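Local coordinates for protein lysine cyclodeaminase (Streptomyces pristinaespiralis, PDB 5YU3) that catalyses the NAD-dependent cyclisation of L-lysine to pipecolic acid with loss of ammonia, and probably that of L-ornithine to proline, at residues 47-52 and 262-267; 79-84 and 234-239. All blocks are in the same frame, centred on the assembly; numbering follows the deposited sequence.

In the fold
Both contacts join the mixed sheet, through strands 50-54 and 73-81, to loops and helix ends of the NAD-binding Rossmann-type half, and their centres lie about 11 Å apart. Contact 2 is nested in sequence within the long loop that contact 1 closes. They pack on each other where Arg-263 O lies 3.7 Å from Val-238 CG2. Bound proline touches both: Arg-49 in contact 1 and Val-79 and Ala-235 in contact 2 belong to its pocket. Contact 2 also holds the nicotinamide-side ribose of NAD; the cofactor's nearest atom, in the carboxamide, is about 6 Å from the side chain of Arg-49. A sodium ion bound by Gly-234 lies about 7 Å from the side chain of Glu-264.

Contact 1 (47-52 and 262-267); sequences PLRGGL and LREGEC. With PRO (proline), chain G.
Arg-49 reaches Glu-264 through two complementary first torsions: Arg-49 sets CG between its backbone N and carbonyl carbon (chi1 61°) and then runs extended to NE, while Glu-264 holds CG anti to its own carbonyl carbon (chi1 -67°) and stretches out to meet it. The grip is side-on. Arg-49 NE donates to the syn lone pair of Glu-264 OE1 at 3.1 Å, and Arg-49 NH2 meets the same Glu-264 OE1 at 2.9 Å, nearly along the C-O bond. Because both N-H groups converge on one oxygen, which also lies out of the guanidinium plane, neither bond is straight. This salt bridge, part of a network with Arg-263, ties the residue just ahead of strand 50-54, outermost in the mixed sheet within this chain, to the C-terminal end of helix 258-264. Arg-49 belongs to the pocket of the bound proline, whose N lies over one face of its guanidinium; a second salt bridge, from Glu-63, helps orient it. Glu-264 OE2 also pairs with Arg-263 within the helix, though these contacts are bent, weak and doubtfully short. Arg-263 NH2 donates to Arg-49 O at 2.8 Å, almost straight (172°) and in its own guanidinium plane, although from above the carbonyl plane. A water bridges Arg-49 O and Arg-263 NH1, while Leu-48 CD1 rests over one face of the Arg-263 guanidinium, 4.0 Å from Arg-263 NH1.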
loop_
_atom_site.group_PDB
_atom_site.type_symbol
_atom_site.label_atom_id
_atom_site.label_comp_id
_atom_site.label_asym_id
_atom_site.label_seq_id
_atom_site.Cartn_x
_atom_site.Cartn_y
_atom_site.Cartn_z
ATOM N N PRO A 47 9.504 -2.392 7.758
ATOM C CA PRO A 47 10.314 -2.281 6.543
ATOM C C PRO A 47 10.285 -0.857 6.015
ATOM O O PRO A 47 9.422 -0.052 6.372
ATOM C CB PRO A 47 9.643 -3.255 5.574
ATOM C CG PRO A 47 8.200 -3.488 6.249
ATOM C CD PRO A 47 8.382 -3.374 7.540
ATOM N N LEU A 48 11.260 -0.540 5.164
ATOM C CA LEU A 48 11.278 0.762 4.510
ATOM C C LEU A 48 9.957 1.006 3.801
ATOM O O LEU A 48 9.412 0.111 3.154
ATOM C CB LEU A 48 12.416 0.842 3.488
ATOM C CG LEU A 48 13.859 0.960 3.956
ATOM C CD1 LEU A 48 14.786 1.004 2.737
ATOM C CD2 LEU A 48 14.025 2.200 4.802
ATOM N N ARG A 49 9.439 2.222 3.920
ATOM C CA ARG A 49 8.247 2.541 3.159
ATOM C C ARG A 49 8.602 2.759 1.688
ATOM O O ARG A 49 9.774 2.814 1.299
ATOM C CB ARG A 49 7.557 3.778 3.739
ATOM C CG ARG A 49 8.408 5.027 3.721
ATOM C CD ARG A 49 7.606 6.252 4.158
ATOM N NE ARG A 49 8.467 7.413 4.384
ATOM C CZ ARG A 49 8.579 8.049 5.547
ATOM N NH1 ARG A 49 7.869 7.647 6.588
ATOM N NH2 ARG A 49 9.394 9.097 5.666
ATOM N N GLY A 50 7.565 2.883 0.854
ATOM C CA GLY A 50 7.751 3.220 -0.540
ATOM C C GLY A 50 6.809 4.342 -0.937
ATOM O O GLY A 50 5.880 4.688 -0.198
ATOM N N GLY A 51 7.060 4.912 -2.111
ATOM C CA GLY A 51 6.221 6.022 -2.529
ATOM C C GLY A 51 6.377 6.367 -3.993
ATOM O O GLY A 51 7.274 5.877 -4.688
ATOM N N LEU A 52 5.469 7.231 -4.443
ATOM C CA LEU A 52 5.424 7.753 -5.804
ATOM C C LEU A 52 5.565 9.266 -5.746
ATOM O O LEU A 52 4.728 9.939 -5.137
ATOM C CB LEU A 52 4.099 7.391 -6.490
ATOM C CG LEU A 52 3.772 5.916 -6.735
ATOM C CD1 LEU A 52 2.267 5.699 -6.830
ATOM C CD2 LEU A 52 4.450 5.444 -8.001
ATOM N N LEU A 262 18.604 7.668 6.744
ATOM C CA LEU A 262 19.729 7.871 5.840
ATOM C C LEU A 262 19.252 8.207 4.436
ATOM O O LEU A 262 19.968 8.876 3.679
ATOM C CB LEU A 262 20.615 6.622 5.829
ATOM C CG LEU A 262 21.526 6.499 7.056
ATOM C CD1 LEU A 262 22.056 5.083 7.203
ATOM C CD2 LEU A 262 22.690 7.497 6.942
ATOM N N ARG A 263 18.041 7.765 4.079
ATOM C CA ARG A 263 17.463 8.010 2.763
ATOM C C ARG A 263 16.644 9.294 2.702
ATOM O O ARG A 263 16.722 10.019 1.702
ATOM C CB ARG A 263 16.584 6.820 2.345
ATOM C CG ARG A 263 16.078 6.873 0.896
ATOM C CD ARG A 263 15.293 5.614 0.525
ATOM N NE ARG A 263 13.958 5.609 1.126
ATOM C CZ ARG A 263 13.045 4.660 0.927
ATOM N NH1 ARG A 263 13.322 3.622 0.142
ATOM N NH2 ARG A 263 11.851 4.749 1.511
ATOM N N GLU A 264 15.846 9.589 3.745
ATOM C CA GLU A 264 14.858 10.665 3.687
ATOM C C GLU A 264 14.895 11.639 4.857
ATOM O O GLU A 264 14.129 12.612 4.843
ATOM C CB GLU A 264 13.434 10.090 3.609
ATOM C CG GLU A 264 13.119 9.348 2.331
ATOM C CD GLU A 264 12.015 8.320 2.531
ATOM O OE1 GLU A 264 11.066 8.597 3.302
ATOM O OE2 GLU A 264 12.091 7.241 1.917
ATOM N N GLY A 265 15.725 11.403 5.874
ATOM C CA GLY A 265 15.820 12.282 7.019
ATOM C C GLY A 265 17.017 13.217 6.932
ATOM O O GLY A 265 17.683 13.331 5.902
ATOM N N GLU A 266 17.290 13.900 8.055
ATOM C CA GLU A 266 18.504 14.711 8.144
ATOM C C GLU A 266 19.745 13.857 7.940
ATOM O O GLU A 266 20.787 14.368 7.505
ATOM C CB GLU A 266 18.595 15.415 9.500
ATOM C CG GLU A 266 17.554 16.492 9.741
ATOM C CD GLU A 266 17.576 17.552 8.666
ATOM O OE1 GLU A 266 18.677 17.990 8.297
ATOM O OE2 GLU A 266 16.496 17.929 8.164
ATOM N N CYS A 267 19.659 12.561 8.254
ATOM C CA CYS A 267 20.819 11.686 8.121
ATOM C C CYS A 267 21.244 11.494 6.671
ATOM O O CYS A 267 22.325 10.936 6.425
ATOM C CB CYS A 267 20.523 10.341 8.795
ATOM S SG CYS A 267 20.552 10.455 10.604
HETATM N N PRO G . 6.210 11.027 6.482
HETATM C CA PRO G . 4.696 11.007 6.849
HETATM C C PRO G . 4.371 9.775 7.739
HETATM O O PRO G . 3.157 9.508 7.788
HETATM C CB PRO G . 4.120 10.981 5.708
HETATM C CG PRO G . 5.067 11.915 4.792
HETATM C CD PRO G . 6.180 12.068 5.436
HETATM O OXT PRO G . 5.243 9.112 8.407
HETATM O O HOH W 1 11.466 1.889 -0.819
#

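Contact 2 (79-84 and 234-239). With NA (sodium ion), chain E; NAD (nicotinamide-adenine-dinucleotide), chain F; PRO (proline), chain G.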
loop_
_atom_site.group_PDB
_atom_site.type_symbol
_atom_site.label_atom_id
_atom_site.label_comp_id
_atom_site.label_asym_id
_atom_site.label_seq_id
_atom_site.Cartn_x
_atom_site.Cartn_y
_atom_site.Cartn_z
ATOM N N VAL A 79 -0.609 7.533 2.595
ATOM C CA VAL A 79 -0.567 8.929 3.012
ATOM C C VAL A 79 0.118 9.762 1.940
ATOM O O VAL A 79 1.172 9.386 1.413
ATOM C CB VAL A 79 0.130 9.069 4.381
ATOM C CG1 VAL A 79 1.518 8.403 4.359
ATOM C CG2 VAL A 79 0.223 10.536 4.779
ATOM N N GLY A 80 -0.490 10.898 1.612
ATOM C CA GLY A 80 0.099 11.841 0.684
ATOM C C GLY A 80 0.719 13.030 1.398
ATOM O O GLY A 80 0.260 13.451 2.458
ATOM N N TYR A 81 1.785 13.555 0.801
ATOM C CA TYR A 81 2.367 14.847 1.157
ATOM C C TYR A 81 2.171 15.735 -0.062
ATOM O O TYR A 81 2.746 15.469 -1.123
ATOM C CB TYR A 81 3.845 14.709 1.519
ATOM C CG TYR A 81 4.629 16.006 1.488
ATOM C CD1 TYR A 81 4.534 16.924 2.528
ATOM C CD2 TYR A 81 5.481 16.297 0.427
ATOM C CE1 TYR A 81 5.269 18.119 2.509
ATOM C CE2 TYR A 81 6.229 17.483 0.403
ATOM C CZ TYR A 81 6.112 18.391 1.449
ATOM O OH TYR A 81 6.846 19.570 1.441
ATOM N N SER A 82 1.317 16.751 0.069
ATOM C CA SER A 82 0.920 17.602 -1.055
ATOM C C SER A 82 0.906 19.034 -0.548
ATOM O O SER A 82 -0.140 19.563 -0.148
ATOM C CB SER A 82 -0.445 17.187 -1.616
ATOM O OG SER A 82 -0.490 15.779 -1.859
ATOM N N PRO A 83 2.067 19.699 -0.554
ATOM C CA PRO A 83 2.221 20.947 0.209
ATOM C C PRO A 83 1.446 22.128 -0.343
ATOM O O PRO A 83 1.369 23.157 0.343
ATOM C CB PRO A 83 3.729 21.203 0.159
ATOM C CG PRO A 83 4.245 20.239 -1.018
ATOM C CD PRO A 83 3.399 19.230 -1.084
ATOM N N ALA A 84 0.878 22.034 -1.538
ATOM C CA ALA A 84 -0.023 23.068 -2.023
ATOM C C ALA A 84 -1.461 22.853 -1.573
ATOM O O ALA A 84 -2.307 23.701 -1.860
ATOM C CB ALA A 84 0.021 23.155 -3.553
ATOM N N GLY A 234 10.416 17.425 9.617
ATOM C CA GLY A 234 10.185 17.546 8.188
ATOM C C GLY A 234 10.811 16.388 7.434
ATOM O O GLY A 234 11.930 15.984 7.747
ATOM N N ALA A 235 10.081 15.825 6.473
ATOM C CA ALA A 235 10.490 14.606 5.776
ATOM C C ALA A 235 9.497 14.323 4.667
ATOM O O ALA A 235 8.295 14.248 4.932
ATOM C CB ALA A 235 10.547 13.393 6.716
ATOM N N ASP A 236 9.982 14.176 3.436
ATOM C CA ASP A 236 9.122 13.802 2.320
ATOM C C ASP A 236 9.941 13.295 1.137
ATOM O O ASP A 236 10.070 12.080 0.946
ATOM C CB ASP A 236 8.217 14.977 1.926
ATOM C CG ASP A 236 8.966 16.311 1.829
ATOM O OD1 ASP A 236 8.671 17.220 2.641
ATOM O OD2 ASP A 236 9.810 16.468 0.920
ATOM N N LEU A 237 10.489 14.207 0.341
ATOM C CA LEU A 237 11.243 13.839 -0.847
ATOM C C LEU A 237 12.714 13.626 -0.517
ATOM O O LEU A 237 13.276 14.273 0.371
ATOM C CB LEU A 237 11.115 14.920 -1.919
ATOM C CG LEU A 237 9.696 15.222 -2.404
ATOM C CD1 LEU A 237 9.649 16.552 -3.145
ATOM C CD2 LEU A 237 9.195 14.097 -3.304
ATOM N N VAL A 238 13.338 12.697 -1.242
ATOM C CA VAL A 238 14.787 12.590 -1.177
ATOM C C VAL A 238 15.381 13.930 -1.579
ATOM O O VAL A 238 14.944 14.550 -2.557
ATOM C CB VAL A 238 15.281 11.444 -2.075
ATOM C CG1 VAL A 238 16.792 11.513 -2.245
ATOM C CG2 VAL A 238 14.866 10.104 -1.488
ATOM N N GLY A 239 16.358 14.406 -0.800
ATOM C CA GLY A 239 16.996 15.684 -1.042
ATOM C C GLY A 239 16.421 16.835 -0.237
ATOM O O GLY A 239 16.960 17.947 -0.300
HETATM NA NA NA E . 13.640 14.354 9.541
HETATM P PA NAD F . 1.902 21.942 6.488
HETATM O O1A NAD F . 1.795 22.287 5.035
HETATM O O2A NAD F . 0.661 21.948 7.359
HETATM O O5B NAD F . 2.916 22.985 7.176
HETATM C C5B NAD F . 4.235 23.157 6.644
HETATM C C4B NAD F . 4.620 24.605 6.909
HETATM O O4B NAD F . 5.993 24.799 6.562
HETATM C C3B NAD F . 3.820 25.574 6.034
HETATM O O3B NAD F . 3.082 26.498 6.864
HETATM C C2B NAD F . 4.882 26.290 5.216
HETATM O O2B NAD F . 4.603 27.668 4.981
HETATM C C1B NAD F . 6.102 26.139 6.098
HETATM N N9A NAD F . 7.417 26.301 5.442
HETATM C C8A NAD F . 7.792 25.928 4.197
HETATM N N7A NAD F . 9.111 26.238 3.986
HETATM C C5A NAD F . 9.573 26.812 5.122
HETATM C C6A NAD F . 10.846 27.381 5.602
HETATM N N6A NAD F . 11.944 27.394 4.811
HETATM N N1A NAD F . 10.883 27.860 6.866
HETATM C C2A NAD F . 9.818 27.865 7.689
HETATM N N3A NAD F . 8.622 27.380 7.317
HETATM C C4A NAD F . 8.452 26.849 6.074
HETATM O O3 NAD F . 2.610 20.482 6.577
HETATM P PN NAD F . 2.791 19.569 7.879
HETATM O O1N NAD F . 3.022 20.469 9.071
HETATM O O2N NAD F . 1.668 18.554 7.895
HETATM O O5D NAD F . 4.137 18.752 7.531
HETATM C C5D NAD F . 5.410 19.395 7.615
HETATM C C4D NAD F . 6.503 18.365 7.325
HETATM O O4D NAD F . 6.417 17.288 8.258
HETATM C C3D NAD F . 6.344 17.738 5.951
HETATM O O3D NAD F . 7.657 17.510 5.393
HETATM C C2D NAD F . 5.719 16.394 6.253
HETATM O O2D NAD F . 5.915 15.433 5.207
HETATM C C1D NAD F . 6.448 16.055 7.537
HETATM N N1N NAD F . 5.837 15.003 8.340
HETATM C C2N NAD F . 6.651 14.209 9.049
HETATM C C3N NAD F . 6.144 13.183 9.834
HETATM C C7N NAD F . 7.093 12.338 10.617
HETATM O O7N NAD F . 6.713 11.303 11.125
HETATM N N7N NAD F . 8.353 12.779 10.778
HETATM C C4N NAD F . 4.761 12.995 9.922
HETATM C C5N NAD F . 3.942 13.858 9.197
HETATM C C6N NAD F . 4.500 14.869 8.413
HETATM N N PRO G . 6.210 11.027 6.482
HETATM C CA PRO G . 4.696 11.007 6.849
HETATM C C PRO G . 4.371 9.775 7.739
HETATM O O PRO G . 3.157 9.508 7.788
HETATM C CB PRO G . 4.120 10.981 5.708
HETATM C CG PRO G . 5.067 11.915 4.792
HETATM C CD PRO G . 6.180 12.068 5.436
HETATM O OXT PRO G . 5.243 9.112 8.407
HETATM O O HOH W 2 9.267 19.284 0.153
#
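Asp-236 lies against one face of the Tyr-81 ring, and its side chain can be followed atom by atom. CB comes first: Asp-236 CB makes a CH-pi contact 3.6 Å from the ring centroid of Tyr-81, only 22° off the ring normal. Because CG is placed between the backbone N and the carbonyl carbon (chi1 46°), the carboxylate continues across the same face, with Asp-236 CG 3.3 Å from Tyr-81 CE2. The two flat groups are stacked, their planes 11° apart. Asp-236 OD1 then sits over the rim, 3.1 Å from Tyr-81 CZ, and accepts a hydrogen bond from the ribose hydroxyl O3D of NAD at 2.9 Å; Lys-240 adds a salt bridge to this oxygen. The other oxygen, Asp-236 OD2, accepts from a water at 3.0 Å, and that water in turn accepts from Tyr-81 OH at 2.8 Å. The opposite face of the ring is covered near its rim by Pro-83 CD. In the fold, Tyr-81 ends strand 73-81, whereas Asp-236 belongs to the loop after strand 229-232 of the Rossmann-type sheet, so the stack bridges the two halves beside the cofactor. A leucine in place of Tyr-81 would probably leave the Asp-236 carboxylate without its flat support and the bridging water without its hydroxyl donor. The neighbouring backbone completes the ribose site: Ala-235 N donates to NAD O3D at 3.1 Å, and NAD O2D donates to Ala-235 O at 2.7 Å. O3D is thus gripped as acceptor and donor together and O2D as donor, which is consistent with recognition of both ribose hydroxyls and would probably restrict their rotation, that of O3D more than that of O2D.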